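PDB 6J5Y: FAA hydrolase family protein from Pseudomonas aeruginosa, which hydrolyses fumarylpyruvate, probably to fumarate and pyruvate, and holds pyruvate beside a manganese ion in its active site. Local coordinates for residues Val10-His15 and Asp57-Val62; Gly107-Leu112 and Ala140-Leu145; Leu161-Glu166 and Glu214-Ala219. All coordinates share one frame; numbering follows the deposited sequence.

Three contacts, each closing its own loop along the chain, illustrate how an enzyme rich in beta structure is tied together by contacts in series. From the N terminus, contact 1 brings strand 59-61 back against strand 11-13. Contact 2 then pairs strands 105-116 and 140-147, and contact 3 pairs strands 158-163 and 215-220. They follow in series, so none nests in or crosses another. In space contact 2 is the intermediary. Two probable backbone hydrogen bonds tie it to contact 1, V62 N to I142 O at 2.8 Å and L145 N to T13 O, and on its other flank L112 CD2 packs 3.6 Å from L161 CD1. The centres of contacts 1 and 3 are about 20 Å apart, without touching.

Contact 1: Val10-His15 and Asp57-Val62; sequences VSLTIH and DAVVPV
V10 reaches across to three residues of the 57-62 segment, and its side chain can be followed atom by atom. CB is directed at the partner and lies 4.2 Å from V59 O, at the fringe of contact. From there the side chain forks. CG1, set anti to the backbone N (chi1 174°), drops to 3.4 Å from the same V59 O. It also meets the V59 side chain at CG1, 3.9 Å away, and touches CD of the P61 ring. The other branch, CG2, heads toward the start of the segment and rests 3.7 Å from D57 CA, so the fork straddles the passage from the end of the 3-10 segment into strand 59-61.

No hydrogen bond joins the two segments. Their strand axes approach to 7.1 Å at an angle of 32°, too far apart to pair, so the two strands meet through side chains. Strand 11-13 forms a small antiparallel sheet with strand 20-22, while strand 59-61 belongs to the large mixed sheet of the FAH domain, where it runs parallel to strand 140-147. The small sheet lies against this part of the large one, and T13 bonds by its backbone to L145 of strand 140-147.

Further along, L12 leaves its backbone alongside the partner, and only its end comes nearer: CD2 lies 3.9 Å from V59 CG1, the two side chains crossing at about a right angle. Both L12 and V59 also rest on I142 of strand 140-147. At the partly exposed margin the P61 ring meets the backbone of strand 11-13, with CG 3.6 Å from S11 O.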
ATOM      1  N   VAL A  10       3.241  12.941   8.112  1.00 24.86           N
ATOM      2  CA  VAL A  10       4.135  11.842   7.664  1.00 26.20           C
ATOM      3  C   VAL A  10       4.671  12.245   6.299  1.00 24.76           C
ATOM      4  O   VAL A  10       3.865  12.627   5.417  1.00 26.34           O
ATOM      5  CB  VAL A  10       3.433  10.475   7.610  1.00 28.10           C
ATOM      6  CG1 VAL A  10       4.349   9.415   7.000  1.00 28.20           C
ATOM      7  CG2 VAL A  10       2.947  10.065   8.989  1.00 28.86           C
ATOM      8  N   SER A  11       5.981  12.189   6.125  1.00 25.92           N
ATOM      9  CA  SER A  11       6.610  12.610   4.854  1.00 27.12           C
ATOM     10  C   SER A  11       7.549  11.517   4.368  1.00 23.15           C
ATOM     11  O   SER A  11       8.394  11.080   5.119  1.00 24.97           O
ATOM     12  CB  SER A  11       7.253  13.940   4.974  1.00 30.09           C
ATOM     13  OG  SER A  11       7.860  14.092   6.240  1.00 38.62           O
ATOM     14  N   LEU A  12       7.335  11.074   3.143  1.00 23.80           N
ATOM     15  CA  LEU A  12       8.097   9.967   2.527  1.00 24.33           C
ATOM     16  C   LEU A  12       9.470  10.512   2.189  1.00 23.61           C
ATOM     17  O   LEU A  12       9.500  11.658   1.720  1.00 21.91           O
ATOM     18  CB  LEU A  12       7.395   9.525   1.252  1.00 22.75           C
ATOM     19  CG  LEU A  12       5.945   9.089   1.441  1.00 24.44           C
ATOM     20  CD1 LEU A  12       5.401   8.480   0.149  1.00 25.29           C
ATOM     21  CD2 LEU A  12       5.844   8.102   2.590  1.00 23.67           C
ATOM     22  N   THR A  13      10.518   9.698   2.333  1.00 26.20           N
ATOM     23  CA  THR A  13      11.842  10.022   1.748  1.00 28.05           C
ATOM     24  C   THR A  13      11.697   9.852   0.235  1.00 26.59           C
ATOM     25  O   THR A  13      10.829   9.034  -0.212  1.00 23.57           O
ATOM     26  CB  THR A  13      12.999   9.230   2.377  1.00 29.16           C
ATOM     27  OG1 THR A  13      12.900   7.867   1.974  1.00 43.16           O
ATOM     28  CG2 THR A  13      13.049   9.340   3.881  1.00 28.08           C
ATOM     29  N   ILE A  14      12.399  10.702  -0.513  1.00 25.09           N
ATOM     30  CA  ILE A  14      12.379  10.747  -1.999  1.00 26.63           C
ATOM     31  C   ILE A  14      13.764  10.291  -2.455  1.00 26.91           C
ATOM     32  O   ILE A  14      14.773  10.895  -2.010  1.00 28.08           O
ATOM     33  CB  ILE A  14      12.018  12.150  -2.551  1.00 27.11           C
ATOM     34  CG1 ILE A  14      10.628  12.619  -2.096  1.00 28.25           C
ATOM     35  CG2 ILE A  14      12.153  12.131  -4.069  1.00 25.39           C
ATOM     36  CD1 ILE A  14      10.196  14.020  -2.557  1.00 27.88           C
ATOM     37  N   HIS A  15      13.803   9.228  -3.244  1.00 28.58           N
ATOM     38  CA  HIS A  15      15.040   8.530  -3.658  1.00 30.15           C
ATOM     39  C   HIS A  15      15.971   9.584  -4.271  1.00 32.87           C
ATOM     40  O   HIS A  15      15.510  10.327  -5.147  1.00 30.87           O
ATOM     41  CB  HIS A  15      14.694   7.353  -4.575  1.00 30.89           C
ATOM     42  CG  HIS A  15      15.886   6.815  -5.295  1.00 34.26           C
ATOM     43  ND1 HIS A  15      16.809   5.978  -4.687  1.00 33.80           N
ATOM     44  CD2 HIS A  15      16.313   7.000  -6.561  1.00 33.74           C
ATOM     45  CE1 HIS A  15      17.751   5.676  -5.555  1.00 35.79           C
ATOM     46  NE2 HIS A  15      17.469   6.298  -6.712  1.00 35.51           N
ATOM     47  N   ASP A  57      -1.040   8.714   9.257  1.00 22.31           N
ATOM     48  CA  ASP A  57      -0.079   8.433  10.361  1.00 22.52           C
ATOM     49  C   ASP A  57       0.052   6.934  10.637  1.00 21.79           C
ATOM     50  O   ASP A  57       0.828   6.591  11.529  1.00 25.60           O
ATOM     51  CB  ASP A  57      -0.342   9.256  11.623  1.00 24.54           C
ATOM     52  CG  ASP A  57      -1.673   9.115  12.328  1.00 22.25           C
ATOM     53  OD1 ASP A  57      -2.379   8.113  12.117  1.00 22.50           O
ATOM     54  OD2 ASP A  57      -1.964  10.009  13.118  1.00 23.68           O
ATOM     55  N   ALA A  58      -0.627   6.078   9.880  1.00 20.30           N
ATOM     56  CA  ALA A  58      -0.352   4.630   9.794  1.00 19.70           C
ATOM     57  C   ALA A  58       0.826   4.389   8.842  1.00 20.75           C
ATOM     58  O   ALA A  58       1.427   3.300   8.910  1.00 17.26           O
ATOM     59  CB  ALA A  58      -1.599   3.917   9.335  1.00 20.15           C
ATOM     60  N   VAL A  59       1.188   5.387   8.004  1.00 22.32           N
ATOM     61  CA  VAL A  59       2.311   5.252   7.027  1.00 22.19           C
ATOM     62  C   VAL A  59       3.647   5.394   7.772  1.00 24.72           C
ATOM     63  O   VAL A  59       3.830   6.413   8.526  1.00 21.21           O
ATOM     64  CB  VAL A  59       2.184   6.260   5.864  1.00 23.04           C
ATOM     65  CG1 VAL A  59       3.392   6.217   4.936  1.00 22.59           C
ATOM     66  CG2 VAL A  59       0.915   6.008   5.069  1.00 21.42           C
ATOM     67  N   VAL A  60       4.544   4.414   7.621  1.00 24.65           N
ATOM     68  CA  VAL A  60       5.873   4.485   8.295  1.00 24.96           C
ATOM     69  C   VAL A  60       6.980   4.319   7.259  1.00 22.76           C
ATOM     70  O   VAL A  60       7.271   3.232   6.762  1.00 22.95           O
ATOM     71  CB  VAL A  60       5.969   3.589   9.549  1.00 28.72           C
ATOM     72  CG1 VAL A  60       5.165   2.314   9.448  1.00 33.27           C
ATOM     73  CG2 VAL A  60       7.399   3.325   9.991  1.00 26.78           C
ATOM     74  N   PRO A  61       7.606   5.458   6.883  1.00 24.06           N
ATOM     75  CA  PRO A  61       8.724   5.493   5.936  1.00 23.92           C
ATOM     76  C   PRO A  61       9.892   4.627   6.419  1.00 25.38           C
ATOM     77  O   PRO A  61      10.230   4.698   7.586  1.00 22.21           O
ATOM     78  CB  PRO A  61       9.168   6.973   5.944  1.00 24.28           C
ATOM     79  CG  PRO A  61       7.916   7.714   6.339  1.00 24.91           C
ATOM     80  CD  PRO A  61       7.245   6.813   7.356  1.00 24.46           C
ATOM     81  N   VAL A  62      10.438   3.799   5.531  1.00 23.91           N
ATOM     82  CA  VAL A  62      11.603   2.920   5.825  1.00 24.02           C
ATOM     83  C   VAL A  62      12.714   3.316   4.843  1.00 25.59           C
ATOM     84  O   VAL A  62      12.471   3.218   3.627  1.00 22.78           O
ATOM     85  CB  VAL A  62      11.226   1.437   5.685  1.00 25.12           C
ATOM     86  CG1 VAL A  62      12.389   0.542   6.078  1.00 25.42           C
ATOM     87  CG2 VAL A  62       9.958   1.071   6.478  1.00 23.51           C
TER

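Contact 2: Gly107-Leu112 and Ala140-Leu145; sequences GYAVGL and APIGPL
V110 O receives the N-H of G143 at 2.9 Å in a nearly straight bond (165° at the hydrogen), with the donor close to the line of the carbonyl. I142 CA-H makes a bent, weaker contact with the same oxygen. Two residues on, L112 N gives a 3.0 Å bond to P141 O, its approach tilted 20° from the carbonyl plane. These two bonds enclose the single bridge between G111 and I142.

Beyond G143 direct backbone pairing gives way to water 1, which accepts from V110 N and donates to P144 O, each at 2.8 Å. Here A109 CB is tucked against the carbonyls, 3.3 Å from P144 O. It also meets I142 CG1 at 3.8 Å, a branch placed by lying anti to its backbone N (chi1 -170°). L145 brings its tip nearer, CD1 reaching 3.4 Å from Y108 O.

The second shell leads to the metal site: on its other edge the 107-112 strand bonds to strand 79-89, G111 with the backbone of manganese ligand E84, and the next residue after L112 is another ligand, D113. L226 and V228 of strand 225-231 pack on L112, while L12 of strand 11-13 touches L145.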
ATOM      1  N   GLY A 107       5.028   9.881  -8.389  1.00 21.74           N
ATOM      2  CA  GLY A 107       6.059   8.883  -8.040  1.00 21.57           C
ATOM      3  C   GLY A 107       5.479   7.582  -7.530  1.00 23.21           C
ATOM      4  O   GLY A 107       4.227   7.480  -7.430  1.00 24.01           O
ATOM      5  N   TYR A 108       6.359   6.618  -7.242  1.00 22.59           N
ATOM      6  CA  TYR A 108       6.021   5.212  -6.895  1.00 21.01           C
ATOM      7  C   TYR A 108       6.939   4.744  -5.758  1.00 21.96           C
ATOM      8  O   TYR A 108       8.052   5.284  -5.590  1.00 22.68           O
ATOM      9  CB  TYR A 108       6.127   4.306  -8.127  1.00 20.83           C
ATOM     10  CG  TYR A 108       5.241   4.678  -9.285  1.00 21.10           C
ATOM     11  CD1 TYR A 108       5.637   5.640 -10.203  1.00 21.34           C
ATOM     12  CD2 TYR A 108       4.020   4.047  -9.505  1.00 20.83           C
ATOM     13  CE1 TYR A 108       4.848   5.993 -11.279  1.00 19.89           C
ATOM     14  CE2 TYR A 108       3.213   4.400 -10.578  1.00 21.37           C
ATOM     15  CZ  TYR A 108       3.629   5.367 -11.479  1.00 22.00           C
ATOM     16  OH  TYR A 108       2.837   5.769 -12.534  1.00 23.41           O
ATOM     17  N   ALA A 109       6.440   3.844  -4.902  1.00 19.94           N
ATOM     18  CA  ALA A 109       7.229   3.247  -3.803  1.00 19.06           C
ATOM     19  C   ALA A 109       6.732   1.821  -3.539  1.00 19.57           C
ATOM     20  O   ALA A 109       5.651   1.462  -4.012  1.00 21.26           O
ATOM     21  CB  ALA A 109       7.136   4.135  -2.591  1.00 19.04           C
ATOM     22  N   VAL A 110       7.540   1.021  -2.858  1.00 20.55           N
ATOM     23  CA  VAL A 110       7.150  -0.319  -2.341  1.00 20.08           C
ATOM     24  C   VAL A 110       6.393  -0.117  -1.026  1.00 20.55           C
ATOM     25  O   VAL A 110       6.914   0.603  -0.177  1.00 21.82           O
ATOM     26  CB  VAL A 110       8.388  -1.199  -2.108  1.00 19.62           C
ATOM     27  CG1 VAL A 110       7.981  -2.620  -1.737  1.00 19.43           C
ATOM     28  CG2 VAL A 110       9.330  -1.162  -3.303  1.00 20.60           C
ATOM     29  N   GLY A 111       5.233  -0.756  -0.856  1.00 19.59           N
ATOM     30  CA  GLY A 111       4.459  -0.660   0.384  1.00 19.93           C
ATOM     31  C   GLY A 111       4.006  -2.007   0.898  1.00 21.67           C
ATOM     32  O   GLY A 111       3.949  -2.956   0.116  1.00 20.29           O
ATOM     33  N   LEU A 112       3.658  -2.044   2.180  1.00 21.51           N
ATOM     34  CA  LEU A 112       3.028  -3.198   2.852  1.00 23.22           C
ATOM     35  C   LEU A 112       1.686  -2.748   3.437  1.00 22.71           C
ATOM     36  O   LEU A 112       1.648  -1.800   4.255  1.00 19.54           O
ATOM     37  CB  LEU A 112       3.951  -3.708   3.957  1.00 24.21           C
ATOM     38  CG  LEU A 112       5.071  -4.645   3.526  1.00 25.58           C
ATOM     39  CD1 LEU A 112       6.114  -4.753   4.624  1.00 25.71           C
ATOM     40  CD2 LEU A 112       4.501  -6.023   3.187  1.00 26.86           C
ATOM     41  N   ALA A 140       1.006   0.654   7.589  1.00 16.67           N
ATOM     42  CA  ALA A 140       1.457   0.930   6.203  1.00 17.26           C
ATOM     43  C   ALA A 140       2.925   1.307   6.142  1.00 18.27           C
ATOM     44  O   ALA A 140       3.251   2.448   5.830  1.00 17.82           O
ATOM     45  CB  ALA A 140       0.610   1.997   5.549  1.00 16.72           C
ATOM     46  N   PRO A 141       3.847   0.335   6.329  1.00 19.60           N
ATOM     47  CA  PRO A 141       5.251   0.552   5.989  1.00 20.15           C
ATOM     48  C   PRO A 141       5.429   0.856   4.494  1.00 19.72           C
ATOM     49  O   PRO A 141       4.754   0.274   3.657  1.00 18.98           O
ATOM     50  CB  PRO A 141       5.904  -0.781   6.395  1.00 19.83           C
ATOM     51  CG  PRO A 141       4.963  -1.337   7.461  1.00 18.85           C
ATOM     52  CD  PRO A 141       3.604  -1.016   6.873  1.00 18.58           C
ATOM     53  N   ILE A 142       6.371   1.729   4.173  1.00 19.08           N
ATOM     54  CA  ILE A 142       6.623   2.146   2.768  1.00 19.71           C
ATOM     55  C   ILE A 142       8.094   2.537   2.598  1.00 20.68           C
ATOM     56  O   ILE A 142       8.664   3.096   3.546  1.00 20.47           O
ATOM     57  CB  ILE A 142       5.669   3.300   2.402  1.00 21.26           C
ATOM     58  CG1 ILE A 142       5.708   3.608   0.912  1.00 22.62           C
ATOM     59  CG2 ILE A 142       5.971   4.540   3.240  1.00 22.32           C
ATOM     60  CD1 ILE A 142       4.661   4.614   0.491  1.00 24.90           C
ATOM     61  N   GLY A 143       8.659   2.251   1.420  1.00 18.40           N
ATOM     62  CA  GLY A 143      10.042   2.601   1.073  1.00 20.98           C
ATOM     63  C   GLY A 143      10.143   4.043   0.590  1.00 20.62           C
ATOM     64  O   GLY A 143       9.136   4.749   0.506  1.00 21.18           O
ATOM     65  N   PRO A 144      11.360   4.484   0.205  1.00 22.80           N
ATOM     66  CA  PRO A 144      11.551   5.758  -0.482  1.00 23.22           C
ATOM     67  C   PRO A 144      10.679   5.920  -1.735  1.00 22.96           C
ATOM     68  O   PRO A 144      10.334   4.952  -2.397  1.00 25.46           O
ATOM     69  CB  PRO A 144      13.045   5.791  -0.840  1.00 24.20           C
ATOM     70  CG  PRO A 144      13.562   4.401  -0.575  1.00 24.15           C
ATOM     71  CD  PRO A 144      12.631   3.785   0.439  1.00 24.27           C
ATOM     72  N   LEU A 145      10.292   7.157  -2.002  1.00 23.05           N
ATOM     73  CA  LEU A 145       9.423   7.497  -3.147  1.00 23.24           C
ATOM     74  C   LEU A 145      10.298   7.729  -4.381  1.00 22.54           C
ATOM     75  O   LEU A 145      11.165   8.600  -4.325  1.00 21.51           O
ATOM     76  CB  LEU A 145       8.594   8.729  -2.793  1.00 21.30           C
ATOM     77  CG  LEU A 145       7.488   9.070  -3.785  1.00 23.39           C
ATOM     78  CD1 LEU A 145       6.549   7.896  -4.004  1.00 22.77           C
ATOM     79  CD2 LEU A 145       6.723  10.287  -3.305  1.00 25.42           C
TER
HETATM   80  O   HOH W   1       9.966   2.191  -2.255  1.00 23.34           O

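Contact 3: Leu161-Glu166 and Glu214-Ala219; sequences LQVDGE and ERMLGA
An antiparallel ladder, one of whose strands runs into the type I' turn V163-E166, brings Q162 and L217 together as a hydrogen-bonded pair, flanked by the non-hydrogen-bonded pairs L161-G218 and V163-M216. L217 N donates to Q162 O at 2.8 Å, and Q162 N returns a bond to L217 O. On their face the two side chains lie side by side, Q162 CG 3.7 Å from L217 CB. On the other face V163 CG2 packs 3.8 Å from M216 CG, again alongside and pointing the same way.

At the turn, D164 grips R215 twice. Its N-H bonds to R215 O at 2.8 Å, while its carboxylate OD1 takes the N-H of R215 at 2.9 Å, the donor standing 38° out of the carboxylate plane. CG is anti to the carbonyl carbon (chi1 -69°), and the carboxylate beyond it comes nearer the partner strand. OD2 lies 3.4 Å from E214 OE2, two acceptors, their carboxylate planes 65° apart; this closeness could raise the proton affinity of one of them. The other oxygen of E214, OE1, is held by the N-H of E211.

The turn leads from strand 158-163 into strand 166-172, while strand 225-231 pairs along the far edge of strand 215-220. Y81 of strand 79-89 lies against L161, V163 and M216, joining this five-stranded sheet to the larger one that carries the manganese ligands.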
ATOM      1  N   LEU A 161       7.607 -10.567  -2.343  1.00 23.21           N
ATOM      2  CA  LEU A 161       7.717 -10.492  -0.871  1.00 25.43           C
ATOM      3  C   LEU A 161       8.320 -11.800  -0.394  1.00 26.61           C
ATOM      4  O   LEU A 161       7.764 -12.882  -0.735  1.00 26.09           O
ATOM      5  CB  LEU A 161       6.350 -10.283  -0.224  1.00 26.18           C
ATOM      6  CG  LEU A 161       6.399  -9.977   1.273  1.00 27.85           C
ATOM      7  CD1 LEU A 161       5.177  -9.191   1.684  1.00 33.90           C
ATOM      8  CD2 LEU A 161       6.496 -11.235   2.108  1.00 26.67           C
ATOM      9  N   GLN A 162       9.408 -11.708   0.358  1.00 24.66           N
ATOM     10  CA  GLN A 162       9.984 -12.908   0.988  1.00 27.59           C
ATOM     11  C   GLN A 162       9.895 -12.736   2.497  1.00 27.51           C
ATOM     12  O   GLN A 162       9.926 -11.578   3.000  1.00 23.20           O
ATOM     13  CB  GLN A 162      11.374 -13.202   0.428  1.00 33.49           C
ATOM     14  CG  GLN A 162      12.387 -12.095   0.642  1.00 38.91           C
ATOM     15  CD  GLN A 162      13.787 -12.606   0.425  1.00 41.23           C
ATOM     16  OE1 GLN A 162      14.575 -12.712   1.364  1.00 39.43           O
ATOM     17  NE2 GLN A 162      14.078 -12.965  -0.817  1.00 42.77           N
ATOM     18  N   VAL A 163       9.679 -13.854   3.190  1.00 26.42           N
ATOM     19  CA  VAL A 163       9.725 -13.894   4.668  1.00 27.01           C
ATOM     20  C   VAL A 163      10.820 -14.885   5.039  1.00 29.31           C
ATOM     21  O   VAL A 163      10.712 -16.069   4.622  1.00 26.73           O
ATOM     22  CB  VAL A 163       8.366 -14.270   5.287  1.00 29.96           C
ATOM     23  CG1 VAL A 163       8.483 -14.446   6.788  1.00 28.70           C
ATOM     24  CG2 VAL A 163       7.287 -13.241   4.936  1.00 29.65           C
ATOM     25  N   ASP A 164      11.814 -14.414   5.791  1.00 28.30           N
ATOM     26  CA  ASP A 164      12.928 -15.246   6.312  1.00 30.65           C
ATOM     27  C   ASP A 164      13.556 -16.005   5.145  1.00 31.12           C
ATOM     28  O   ASP A 164      13.800 -17.208   5.306  1.00 34.50           O
ATOM     29  CB  ASP A 164      12.416 -16.192   7.396  1.00 33.40           C
ATOM     30  CG  ASP A 164      12.001 -15.481   8.675  1.00 35.71           C
ATOM     31  OD1 ASP A 164      12.515 -14.370   8.929  1.00 35.98           O
ATOM     32  OD2 ASP A 164      11.189 -16.050   9.415  1.00 37.22           O
ATOM     33  N   GLY A 165      13.741 -15.334   4.002  1.00 31.99           N
ATOM     34  CA  GLY A 165      14.484 -15.849   2.830  1.00 31.86           C
ATOM     35  C   GLY A 165      13.613 -16.659   1.878  1.00 35.68           C
ATOM     36  O   GLY A 165      14.149 -17.076   0.815  1.00 41.45           O
ATOM     37  N   GLU A 166      12.336 -16.876   2.227  1.00 33.78           N
ATOM     38  CA  GLU A 166      11.373 -17.751   1.496  1.00 35.45           C
ATOM     39  C   GLU A 166      10.438 -16.851   0.686  1.00 35.49           C
ATOM     40  O   GLU A 166       9.804 -15.977   1.292  1.00 34.86           O
ATOM     41  CB  GLU A 166      10.528 -18.604   2.451  1.00 36.80           C
ATOM     42  CG  GLU A 166      11.319 -19.567   3.323  1.00 42.86           C
ATOM     43  CD  GLU A 166      11.641 -20.941   2.743  1.00 50.55           C
ATOM     44  OE1 GLU A 166      10.884 -21.408   1.851  1.00 53.02           O
ATOM     45  OE2 GLU A 166      12.648 -21.561   3.198  1.00 54.87           O
ATOM     46  N   GLU A 214      10.134 -12.834  12.825  1.00 26.19           N
ATOM     47  CA  GLU A 214      10.250 -13.030  11.357  1.00 26.19           C
ATOM     48  C   GLU A 214      10.563 -11.707  10.655  1.00 26.80           C
ATOM     49  O   GLU A 214      10.023 -10.651  11.062  1.00 24.93           O
ATOM     50  CB  GLU A 214       8.964 -13.574  10.728  1.00 25.90           C
ATOM     51  CG  GLU A 214       8.622 -14.970  11.186  1.00 26.56           C
ATOM     52  CD  GLU A 214       7.561 -15.653  10.341  1.00 30.04           C
ATOM     53  OE1 GLU A 214       6.431 -15.143  10.283  1.00 26.63           O
ATOM     54  OE2 GLU A 214       7.880 -16.704   9.739  1.00 32.93           O
ATOM     55  N   ARG A 215      11.313 -11.812   9.562  1.00 29.12           N
ATOM     56  CA  ARG A 215      11.801 -10.689   8.730  1.00 32.39           C
ATOM     57  C   ARG A 215      11.118 -10.794   7.369  1.00 30.33           C
ATOM     58  O   ARG A 215      11.048 -11.915   6.834  1.00 31.76           O
ATOM     59  CB  ARG A 215      13.322 -10.789   8.582  1.00 39.00           C
ATOM     60  CG  ARG A 215      14.089  -9.499   8.836  1.00 46.92           C
ATOM     61  CD  ARG A 215      15.539  -9.807   9.167  1.00 53.88           C
ATOM     62  NE  ARG A 215      16.428  -9.822   8.010  1.00 59.17           N
ATOM     63  CZ  ARG A 215      17.513 -10.581   7.886  1.00 61.94           C
ATOM     64  NH1 ARG A 215      18.261 -10.492   6.800  1.00 64.68           N
ATOM     65  NH2 ARG A 215      17.840 -11.451   8.827  1.00 65.83           N
ATOM     66  N   MET A 216      10.670  -9.668   6.821  1.00 29.56           N
ATOM     67  CA  MET A 216      10.033  -9.566   5.486  1.00 30.00           C
ATOM     68  C   MET A 216      10.953  -8.727   4.601  1.00 29.48           C
ATOM     69  O   MET A 216      11.536  -7.763   5.136  1.00 25.38           O
ATOM     70  CB  MET A 216       8.676  -8.861   5.567  1.00 32.67           C
ATOM     71  CG  MET A 216       7.566  -9.696   6.181  1.00 36.92           C
ATOM     72  SD  MET A 216       6.120  -8.670   6.611  1.00 39.35           S
ATOM     73  CE  MET A 216       6.688  -7.866   8.108  1.00 37.78           C
ATOM     74  N   LEU A 217      11.052  -9.056   3.306  1.00 26.55           N
ATOM     75  CA  LEU A 217      11.702  -8.168   2.306  1.00 25.80           C
ATOM     76  C   LEU A 217      10.819  -8.112   1.056  1.00 25.36           C
ATOM     77  O   LEU A 217      10.642  -9.128   0.388  1.00 23.44           O
ATOM     78  CB  LEU A 217      13.108  -8.679   2.006  1.00 29.08           C
ATOM     79  CG  LEU A 217      14.009  -7.733   1.210  1.00 30.02           C
ATOM     80  CD1 LEU A 217      14.382  -6.511   2.031  1.00 29.12           C
ATOM     81  CD2 LEU A 217      15.251  -8.471   0.729  1.00 33.70           C
ATOM     82  N   GLY A 218      10.259  -6.946   0.784  1.00 23.13           N
ATOM     83  CA  GLY A 218       9.519  -6.682  -0.447  1.00 23.92           C
ATOM     84  C   GLY A 218      10.406  -5.976  -1.439  1.00 23.62           C
ATOM     85  O   GLY A 218      11.353  -5.319  -1.023  1.00 22.36           O
ATOM     86  N   ALA A 219      10.105  -6.122  -2.716  1.00 21.09           N
ATOM     87  CA  ALA A 219      10.814  -5.394  -3.770  1.00 23.85           C
ATOM     88  C   ALA A 219       9.878  -5.207  -4.956  1.00 21.86           C
ATOM     89  O   ALA A 219       9.007  -6.056  -5.200  1.00 23.75           O
ATOM     90  CB  ALA A 219      12.081  -6.118  -4.102  1.00 25.48           C
TER